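Local structure of B-agarase (Saccharophagus degradans, 4BQ2) at residues A[54-67]-A[160-172]. The protein hydrolyses agarose chains as a family 50 exo-beta-agarase, a glycoside hydrolase from a marine bacterium. Numbering follows the deposited sequence.
Sequences LAIVPEQPWDWSEF and NLDLSGIAKISLS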
ATOM      1  N   LEU A  54      14.660 -20.203   1.412  1.00 19.74           N
ATOM      2  CA  LEU A  54      15.484 -21.042   0.536  1.00 20.72           C
ATOM      3  C   LEU A  54      15.513 -20.488  -0.885  1.00 21.07           C
ATOM      4  O   LEU A  54      14.652 -19.678  -1.304  1.00 21.35           O
ATOM      5  CB  LEU A  54      14.998 -22.517   0.533  1.00 20.45           C
ATOM      6  CG  LEU A  54      13.562 -22.783   0.027  1.00 20.70           C
ATOM      7  CD1 LEU A  54      13.497 -22.801  -1.499  1.00 22.40           C
ATOM      8  CD2 LEU A  54      13.043 -24.123   0.542  1.00 20.70           C
ATOM      9  N   ALA A  55      16.532 -20.906  -1.627  1.00 19.75           N
ATOM     10  CA  ALA A  55      16.645 -20.562  -3.019  1.00 20.99           C
ATOM     11  C   ALA A  55      17.130 -21.795  -3.737  1.00 21.45           C
ATOM     12  O   ALA A  55      18.175 -22.369  -3.397  1.00 22.11           O
ATOM     13  CB  ALA A  55      17.619 -19.396  -3.243  1.00 19.17           C
ATOM     14  N   ILE A  56      16.352 -22.215  -4.725  1.00 22.16           N
ATOM     15  CA  ILE A  56      16.794 -23.301  -5.584  1.00 22.89           C
ATOM     16  C   ILE A  56      17.516 -22.664  -6.750  1.00 23.36           C
ATOM     17  O   ILE A  56      16.950 -21.822  -7.469  1.00 23.58           O
ATOM     18  CB  ILE A  56      15.623 -24.152  -6.087  1.00 23.05           C
ATOM     19  CG1 ILE A  56      14.691 -24.528  -4.933  1.00 22.63           C
ATOM     20  CG2 ILE A  56      16.155 -25.434  -6.743  1.00 25.18           C
ATOM     21  CD1 ILE A  56      13.334 -24.994  -5.403  1.00 26.04           C
ATOM     22  N   VAL A  57      18.762 -23.081  -6.954  1.00 24.07           N
ATOM     23  CA  VAL A  57      19.612 -22.470  -7.965  1.00 26.91           C
ATOM     24  C   VAL A  57      20.355 -23.584  -8.702  1.00 28.15           C
ATOM     25  O   VAL A  57      21.408 -24.015  -8.254  1.00 28.99           O
ATOM     26  CB  VAL A  57      20.656 -21.502  -7.358  1.00 25.53           C
ATOM     27  CG1 VAL A  57      21.421 -20.813  -8.479  1.00 27.72           C
ATOM     28  CG2 VAL A  57      20.002 -20.465  -6.457  1.00 29.06           C
ATOM     29  N   PRO A  58      19.787 -24.057  -9.814  1.00 29.84           N
ATOM     30  CA  PRO A  58      20.427 -25.099 -10.610  1.00 31.51           C
ATOM     31  C   PRO A  58      21.713 -24.602 -11.246  1.00 33.18           C
ATOM     32  O   PRO A  58      21.896 -23.411 -11.497  1.00 29.24           O
ATOM     33  CB  PRO A  58      19.407 -25.378 -11.718  1.00 31.52           C
ATOM     34  CG  PRO A  58      18.633 -24.099 -11.825  1.00 32.09           C
ATOM     35  CD  PRO A  58      18.504 -23.636 -10.399  1.00 27.44           C
ATOM     36  N   GLU A  59      22.584 -25.565 -11.500  1.00 36.43           N
ATOM     37  CA  GLU A  59      23.886 -25.382 -12.102  1.00 38.96           C
ATOM     38  C   GLU A  59      23.794 -24.485 -13.337  1.00 37.44           C
ATOM     39  O   GLU A  59      24.465 -23.452 -13.422  1.00 38.10           O
ATOM     40  CB  GLU A  59      24.377 -26.789 -12.459  1.00 43.32           C
ATOM     41  CG  GLU A  59      23.851 -27.847 -11.461  1.00 47.51           C
ATOM     42  CD  GLU A  59      22.427 -28.391 -11.710  1.00 51.41           C
ATOM     43  OE1 GLU A  59      22.053 -28.645 -12.884  1.00 53.06           O
ATOM     44  OE2 GLU A  59      21.680 -28.597 -10.718  1.00 43.36           O
ATOM     45  N   GLN A  60      22.953 -24.893 -14.277  1.00 37.66           N
ATOM     46  CA  GLN A  60      22.615 -24.104 -15.458  1.00 37.95           C
ATOM     47  C   GLN A  60      21.097 -23.923 -15.413  1.00 34.77           C
ATOM     48  O   GLN A  60      20.400 -24.807 -14.938  1.00 32.53           O
ATOM     49  CB  GLN A  60      23.003 -24.866 -16.720  1.00 42.09           C
ATOM     50  CG  GLN A  60      24.496 -25.195 -16.827  1.00 46.12           C
ATOM     51  CD  GLN A  60      24.773 -26.521 -17.532  1.00 49.72           C
ATOM     52  OE1 GLN A  60      23.905 -27.406 -17.618  1.00 49.50           O
ATOM     53  NE2 GLN A  60      26.000 -26.670 -18.039  1.00 51.83           N
ATOM     54  N   PRO A  61      20.578 -22.785 -15.910  1.00 33.95           N
ATOM     55  CA  PRO A  61      19.125 -22.546 -15.838  1.00 32.92           C
ATOM     56  C   PRO A  61      18.297 -23.682 -16.445  1.00 32.73           C
ATOM     57  O   PRO A  61      18.729 -24.287 -17.416  1.00 31.48           O
ATOM     58  CB  PRO A  61      18.954 -21.256 -16.647  1.00 33.65           C
ATOM     59  CG  PRO A  61      20.261 -20.540 -16.513  1.00 34.32           C
ATOM     60  CD  PRO A  61      21.310 -21.616 -16.446  1.00 33.24           C
ATOM     61  N   TRP A  62      17.136 -23.982 -15.866  1.00 34.45           N
ATOM     62  CA  TRP A  62      16.236 -25.030 -16.377  1.00 33.76           C
ATOM     63  C   TRP A  62      15.588 -24.589 -17.675  1.00 32.33           C
ATOM     64  O   TRP A  62      15.129 -23.462 -17.777  1.00 30.20           O
ATOM     65  CB  TRP A  62      15.073 -25.294 -15.413  1.00 36.97           C
ATOM     66  CG  TRP A  62      15.334 -26.041 -14.130  1.00 42.39           C
ATOM     67  CD1 TRP A  62      15.625 -27.366 -13.990  1.00 44.88           C
ATOM     68  CD2 TRP A  62      15.220 -25.518 -12.801  1.00 42.67           C
ATOM     69  NE1 TRP A  62      15.745 -27.689 -12.664  1.00 44.63           N
ATOM     70  CE2 TRP A  62      15.492 -26.575 -11.911  1.00 44.33           C
ATOM     71  CE3 TRP A  62      14.939 -24.248 -12.278  1.00 44.79           C
ATOM     72  CZ2 TRP A  62      15.491 -26.409 -10.528  1.00 42.53           C
ATOM     73  CZ3 TRP A  62      14.946 -24.080 -10.893  1.00 42.81           C
ATOM     74  CH2 TRP A  62      15.217 -25.159 -10.041  1.00 42.87           C
ATOM     75  N   ASP A  63      15.510 -25.485 -18.656  1.00 34.07           N
ATOM     76  CA  ASP A  63      14.767 -25.205 -19.885  1.00 34.20           C
ATOM     77  C   ASP A  63      13.371 -25.814 -19.835  1.00 33.65           C
ATOM     78  O   ASP A  63      13.187 -27.019 -20.087  1.00 30.77           O
ATOM     79  CB  ASP A  63      15.528 -25.691 -21.127  1.00 36.36           C
ATOM     80  CG  ASP A  63      14.821 -25.329 -22.442  1.00 37.93           C
ATOM     81  OD1 ASP A  63      13.668 -24.845 -22.430  1.00 36.33           O
ATOM     82  OD2 ASP A  63      15.419 -25.549 -23.510  1.00 41.13           O
ATOM     83  N   TRP A  64      12.389 -24.975 -19.491  1.00 30.25           N
ATOM     84  CA  TRP A  64      10.982 -25.382 -19.481  1.00 28.91           C
ATOM     85  C   TRP A  64      10.188 -24.720 -20.610  1.00 29.24           C
ATOM     86  O   TRP A  64       8.966 -24.532 -20.493  1.00 26.56           O
ATOM     87  CB  TRP A  64      10.326 -25.032 -18.123  1.00 30.43           C
ATOM     88  CG  TRP A  64      10.945 -25.687 -16.895  1.00 28.38           C
ATOM     89  CD1 TRP A  64      11.597 -26.897 -16.837  1.00 30.25           C
ATOM     90  CD2 TRP A  64      10.949 -25.168 -15.556  1.00 26.77           C
ATOM     91  NE1 TRP A  64      12.002 -27.159 -15.541  1.00 29.12           N
ATOM     92  CE2 TRP A  64      11.615 -26.118 -14.737  1.00 26.78           C
ATOM     93  CE3 TRP A  64      10.421 -24.010 -14.959  1.00 24.53           C
ATOM     94  CZ2 TRP A  64      11.792 -25.929 -13.365  1.00 26.79           C
ATOM     95  CZ3 TRP A  64      10.605 -23.823 -13.587  1.00 25.67           C
ATOM     96  CH2 TRP A  64      11.289 -24.775 -12.810  1.00 24.93           C
ATOM     97  N   SER A  65      10.861 -24.358 -21.699  1.00 27.71           N
ATOM     98  CA  SER A  65      10.194 -23.667 -22.800  1.00 31.15           C
ATOM     99  C   SER A  65       9.072 -24.471 -23.474  1.00 32.06           C
ATOM    100  O   SER A  65       8.220 -23.891 -24.145  1.00 36.52           O
ATOM    101  CB  SER A  65      11.205 -23.169 -23.848  1.00 33.41           C
ATOM    102  OG  SER A  65      11.776 -24.262 -24.537  1.00 33.92           O
ATOM    103  N   GLU A  66       9.038 -25.785 -23.286  1.00 32.92           N
ATOM    104  CA  GLU A  66       7.969 -26.575 -23.906  1.00 36.53           C
ATOM    105  C   GLU A  66       6.661 -26.430 -23.123  1.00 35.29           C
ATOM    106  O   GLU A  66       5.586 -26.746 -23.639  1.00 33.21           O
ATOM    107  CB  GLU A  66       8.352 -28.051 -24.036  1.00 40.20           C
ATOM    108  CG  GLU A  66       8.192 -28.880 -22.769  1.00 42.18           C
ATOM    109  CD  GLU A  66       9.475 -29.031 -21.974  1.00 49.70           C
ATOM    110  OE1 GLU A  66      10.314 -28.080 -21.952  1.00 54.99           O
ATOM    111  OE2 GLU A  66       9.640 -30.113 -21.357  1.00 48.56           O
ATOM    112  N   PHE A  67       6.756 -25.946 -21.882  1.00 32.58           N
ATOM    113  CA  PHE A  67       5.567 -25.745 -21.045  1.00 32.70           C
ATOM    114  C   PHE A  67       4.836 -24.469 -21.408  1.00 32.29           C
ATOM    115  O   PHE A  67       4.959 -23.447 -20.717  1.00 36.22           O
ATOM    116  CB  PHE A  67       5.929 -25.751 -19.565  1.00 30.85           C
ATOM    117  CG  PHE A  67       6.309 -27.101 -19.051  1.00 31.95           C
ATOM    118  CD1 PHE A  67       5.346 -28.077 -18.863  1.00 32.29           C
ATOM    119  CD2 PHE A  67       7.633 -27.402 -18.758  1.00 34.50           C
ATOM    120  CE1 PHE A  67       5.690 -29.329 -18.388  1.00 33.86           C
ATOM    121  CE2 PHE A  67       7.987 -28.657 -18.286  1.00 35.48           C
ATOM    122  CZ  PHE A  67       7.013 -29.617 -18.090  1.00 35.38           C
ATOM    123  N   ASN A 160       5.593 -12.718 -18.119  1.00 24.77           N
ATOM    124  CA  ASN A 160       6.125 -13.771 -18.982  1.00 26.31           C
ATOM    125  C   ASN A 160       7.636 -13.833 -18.971  1.00 25.54           C
ATOM    126  O   ASN A 160       8.315 -13.060 -19.673  1.00 23.14           O
ATOM    127  CB  ASN A 160       5.563 -13.610 -20.386  1.00 28.49           C
ATOM    128  CG  ASN A 160       4.064 -13.794 -20.399  1.00 31.34           C
ATOM    129  OD1 ASN A 160       3.566 -14.907 -20.195  1.00 33.44           O
ATOM    130  ND2 ASN A 160       3.335 -12.697 -20.547  1.00 30.24           N
ATOM    131  N   LEU A 161       8.137 -14.742 -18.144  1.00 23.46           N
ATOM    132  CA  LEU A 161       9.557 -15.014 -17.996  1.00 23.66           C
ATOM    133  C   LEU A 161      10.077 -15.789 -19.214  1.00 23.85           C
ATOM    134  O   LEU A 161       9.282 -16.346 -19.966  1.00 21.94           O
ATOM    135  CB  LEU A 161       9.825 -15.823 -16.717  1.00 21.82           C
ATOM    136  CG  LEU A 161       9.555 -15.145 -15.362  1.00 22.71           C
ATOM    137  CD1 LEU A 161      10.009 -16.050 -14.228  1.00 21.41           C
ATOM    138  CD2 LEU A 161      10.233 -13.772 -15.267  1.00 19.49           C
ATOM    139  N   ASP A 162      11.405 -15.827 -19.375  1.00 21.82           N
ATOM    140  CA  ASP A 162      12.057 -16.673 -20.391  1.00 23.24           C
ATOM    141  C   ASP A 162      12.137 -18.097 -19.857  1.00 22.77           C
ATOM    142  O   ASP A 162      13.087 -18.468 -19.171  1.00 22.13           O
ATOM    143  CB  ASP A 162      13.464 -16.118 -20.728  1.00 23.75           C
ATOM    144  CG  ASP A 162      14.210 -16.937 -21.787  1.00 23.82           C
ATOM    145  OD1 ASP A 162      13.662 -17.915 -22.358  1.00 25.53           O
ATOM    146  OD2 ASP A 162      15.376 -16.587 -22.031  1.00 23.40           O
ATOM    147  N   LEU A 163      11.122 -18.888 -20.197  1.00 22.97           N
ATOM    148  CA  LEU A 163      11.001 -20.271 -19.741  1.00 24.86           C
ATOM    149  C   LEU A 163      12.146 -21.175 -20.228  1.00 25.59           C
ATOM    150  O   LEU A 163      12.422 -22.233 -19.636  1.00 23.90           O
ATOM    151  CB  LEU A 163       9.624 -20.833 -20.129  1.00 23.51           C
ATOM    152  CG  LEU A 163       8.451 -20.116 -19.423  1.00 25.41           C
ATOM    153  CD1 LEU A 163       7.150 -20.896 -19.575  1.00 26.20           C
ATOM    154  CD2 LEU A 163       8.737 -19.898 -17.937  1.00 25.21           C
ATOM    155  N   SER A 164      12.839 -20.743 -21.281  1.00 27.88           N
ATOM    156  CA  SER A 164      13.985 -21.517 -21.777  1.00 28.15           C
ATOM    157  C   SER A 164      15.154 -21.459 -20.803  1.00 28.35           C
ATOM    158  O   SER A 164      16.043 -22.306 -20.866  1.00 27.46           O
ATOM    159  CB  SER A 164      14.389 -21.094 -23.202  1.00 27.93           C
ATOM    160  OG  SER A 164      14.909 -19.765 -23.246  1.00 29.86           O
ATOM    161  N   GLY A 165      15.136 -20.493 -19.871  1.00 26.36           N
ATOM    162  CA  GLY A 165      16.132 -20.462 -18.806  1.00 24.07           C
ATOM    163  C   GLY A 165      15.707 -19.973 -17.422  1.00 24.81           C
ATOM    164  O   GLY A 165      15.982 -18.835 -17.057  1.00 24.23           O
ATOM    165  N   ILE A 166      15.070 -20.835 -16.627  1.00 25.00           N
ATOM    166  CA  ILE A 166      14.724 -20.482 -15.242  1.00 24.89           C
ATOM    167  C   ILE A 166      15.929 -20.710 -14.322  1.00 24.20           C
ATOM    168  O   ILE A 166      16.392 -21.834 -14.161  1.00 24.87           O
ATOM    169  CB  ILE A 166      13.439 -21.236 -14.748  1.00 25.41           C
ATOM    170  CG1 ILE A 166      12.219 -20.877 -15.620  1.00 26.29           C
ATOM    171  CG2 ILE A 166      13.180 -21.018 -13.246  1.00 24.98           C
ATOM    172  CD1 ILE A 166      11.970 -19.393 -15.829  1.00 26.76           C
ATOM    173  N   ALA A 167      16.411 -19.637 -13.701  1.00 22.28           N
ATOM    174  CA  ALA A 167      17.690 -19.661 -12.993  1.00 23.90           C
ATOM    175  C   ALA A 167      17.569 -19.768 -11.487  1.00 24.38           C
ATOM    176  O   ALA A 167      18.493 -20.227 -10.820  1.00 23.41           O
ATOM    177  CB  ALA A 167      18.536 -18.434 -13.358  1.00 23.50           C
ATOM    178  N   LYS A 168      16.443 -19.330 -10.931  1.00 23.56           N
ATOM    179  CA  LYS A 168      16.349 -19.328  -9.498  1.00 23.62           C
ATOM    180  C   LYS A 168      14.897 -19.347  -9.056  1.00 23.81           C
ATOM    181  O   LYS A 168      14.052 -18.699  -9.671  1.00 23.81           O
ATOM    182  CB  LYS A 168      17.051 -18.103  -8.943  1.00 24.44           C
ATOM    183  CG  LYS A 168      17.033 -18.000  -7.434  1.00 25.39           C
ATOM    184  CD  LYS A 168      17.486 -16.621  -6.995  1.00 27.61           C
ATOM    185  CE  LYS A 168      18.829 -16.678  -6.352  1.00 30.31           C
ATOM    186  NZ  LYS A 168      18.884 -15.507  -5.420  1.00 39.40           N
ATOM    187  N   ILE A 169      14.633 -20.118  -8.008  1.00 21.80           N
ATOM    188  CA  ILE A 169      13.306 -20.162  -7.409  1.00 23.13           C
ATOM    189  C   ILE A 169      13.478 -19.933  -5.918  1.00 21.64           C
ATOM    190  O   ILE A 169      14.102 -20.728  -5.209  1.00 20.61           O
ATOM    191  CB  ILE A 169      12.581 -21.500  -7.666  1.00 25.47           C
ATOM    192  CG1 ILE A 169      12.339 -21.679  -9.164  1.00 26.61           C
ATOM    193  CG2 ILE A 169      11.263 -21.558  -6.887  1.00 25.88           C
ATOM    194  CD1 ILE A 169      11.846 -23.061  -9.527  1.00 29.13           C
ATOM    195  N   SER A 170      12.894 -18.848  -5.439  1.00 20.04           N
ATOM    196  CA  SER A 170      13.096 -18.446  -4.067  1.00 19.71           C
ATOM    197  C   SER A 170      11.777 -18.460  -3.299  1.00 19.07           C
ATOM    198  O   SER A 170      10.779 -17.989  -3.822  1.00 19.96           O
ATOM    199  CB  SER A 170      13.666 -17.019  -4.087  1.00 20.76           C
ATOM    200  OG  SER A 170      13.638 -16.501  -2.801  1.00 24.68           O
ATOM    201  N   LEU A 171      11.780 -19.047  -2.100  1.00 19.74           N
ATOM    202  CA  LEU A 171      10.690 -18.908  -1.135  1.00 18.50           C
ATOM    203  C   LEU A 171      11.231 -18.223   0.113  1.00 18.19           C
ATOM    204  O   LEU A 171      12.119 -18.741   0.768  1.00 18.63           O
ATOM    205  CB  LEU A 171      10.075 -20.267  -0.771  1.00 18.00           C
ATOM    206  CG  LEU A 171       9.130 -20.898  -1.811  1.00 17.98           C
ATOM    207  CD1 LEU A 171       8.793 -22.329  -1.420  1.00 19.70           C
ATOM    208  CD2 LEU A 171       7.845 -20.106  -2.008  1.00 17.58           C
ATOM    209  N   SER A 172      10.689 -17.056   0.451  1.00 18.25           N
ATOM    210  CA  SER A 172      11.231 -16.292   1.561  1.00 17.24           C
ATOM    211  C   SER A 172      10.175 -15.789   2.532  1.00 17.92           C
ATOM    212  O   SER A 172       9.034 -15.531   2.149  1.00 17.20           O
ATOM    213  CB  SER A 172      12.077 -15.103   1.092  1.00 17.99           C
ATOM    214  OG  SER A 172      11.366 -14.226   0.192  1.00 19.33           O
TER
HETATM  215  O   HOH W   1      20.490 -21.237 -12.336  1.00 27.15           O
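The indoles of W62 and W64 both reach I169, whose CD1 touches both, 3.5 Å from W62 CZ3 and 3.7 Å from W64 CH2, meeting the W64 ring at its edge, near the ring plane. One face of the W62 ring carries CG of P58, the opposite face CZ2 of W64; the W64 ring in turn has CB of W62 over one face. I166 completes this apolar group from the other chain segment, its CG1 3.7 Å from W64 CE3 and its CG2 lying against both indoles. CG of W62 sits beside the backbone N (chi1 -74°), and chi2 (-71°) turns CE3 and CZ3 to I166 and I169.

Beneath the side chains the backbones run antiparallel. L54 pairs with L171 and I56 with I169, both hydrogen-bonded pairs; I56 N reaches I169 O at 2.7 Å and nearly straight (168°). The pairing then breaks: the chain loops away at E59 and Q60, while P58 and P61 stay against A167, and a water donates to both P58 O and A167 O. It resumes once, where W62 and I166 exchange two backbone bonds, and W64 N adds a bond to L163 O (2.7 Å). Between them, S65 N closes an Asx turn on D63 OD1, and S65 OG adds a second bond to the same oxygen, fixing the carboxylate beside S164.

On the far side of 166-172, A167 and K168 both face T91 in a classic beta bulge. I184 and I189 of strand 180-191 back L54, L171 and W64. This is antiparallel strand pairing interrupted by a looped-out segment, within the CBM-like beta domain that also holds the calcium ion.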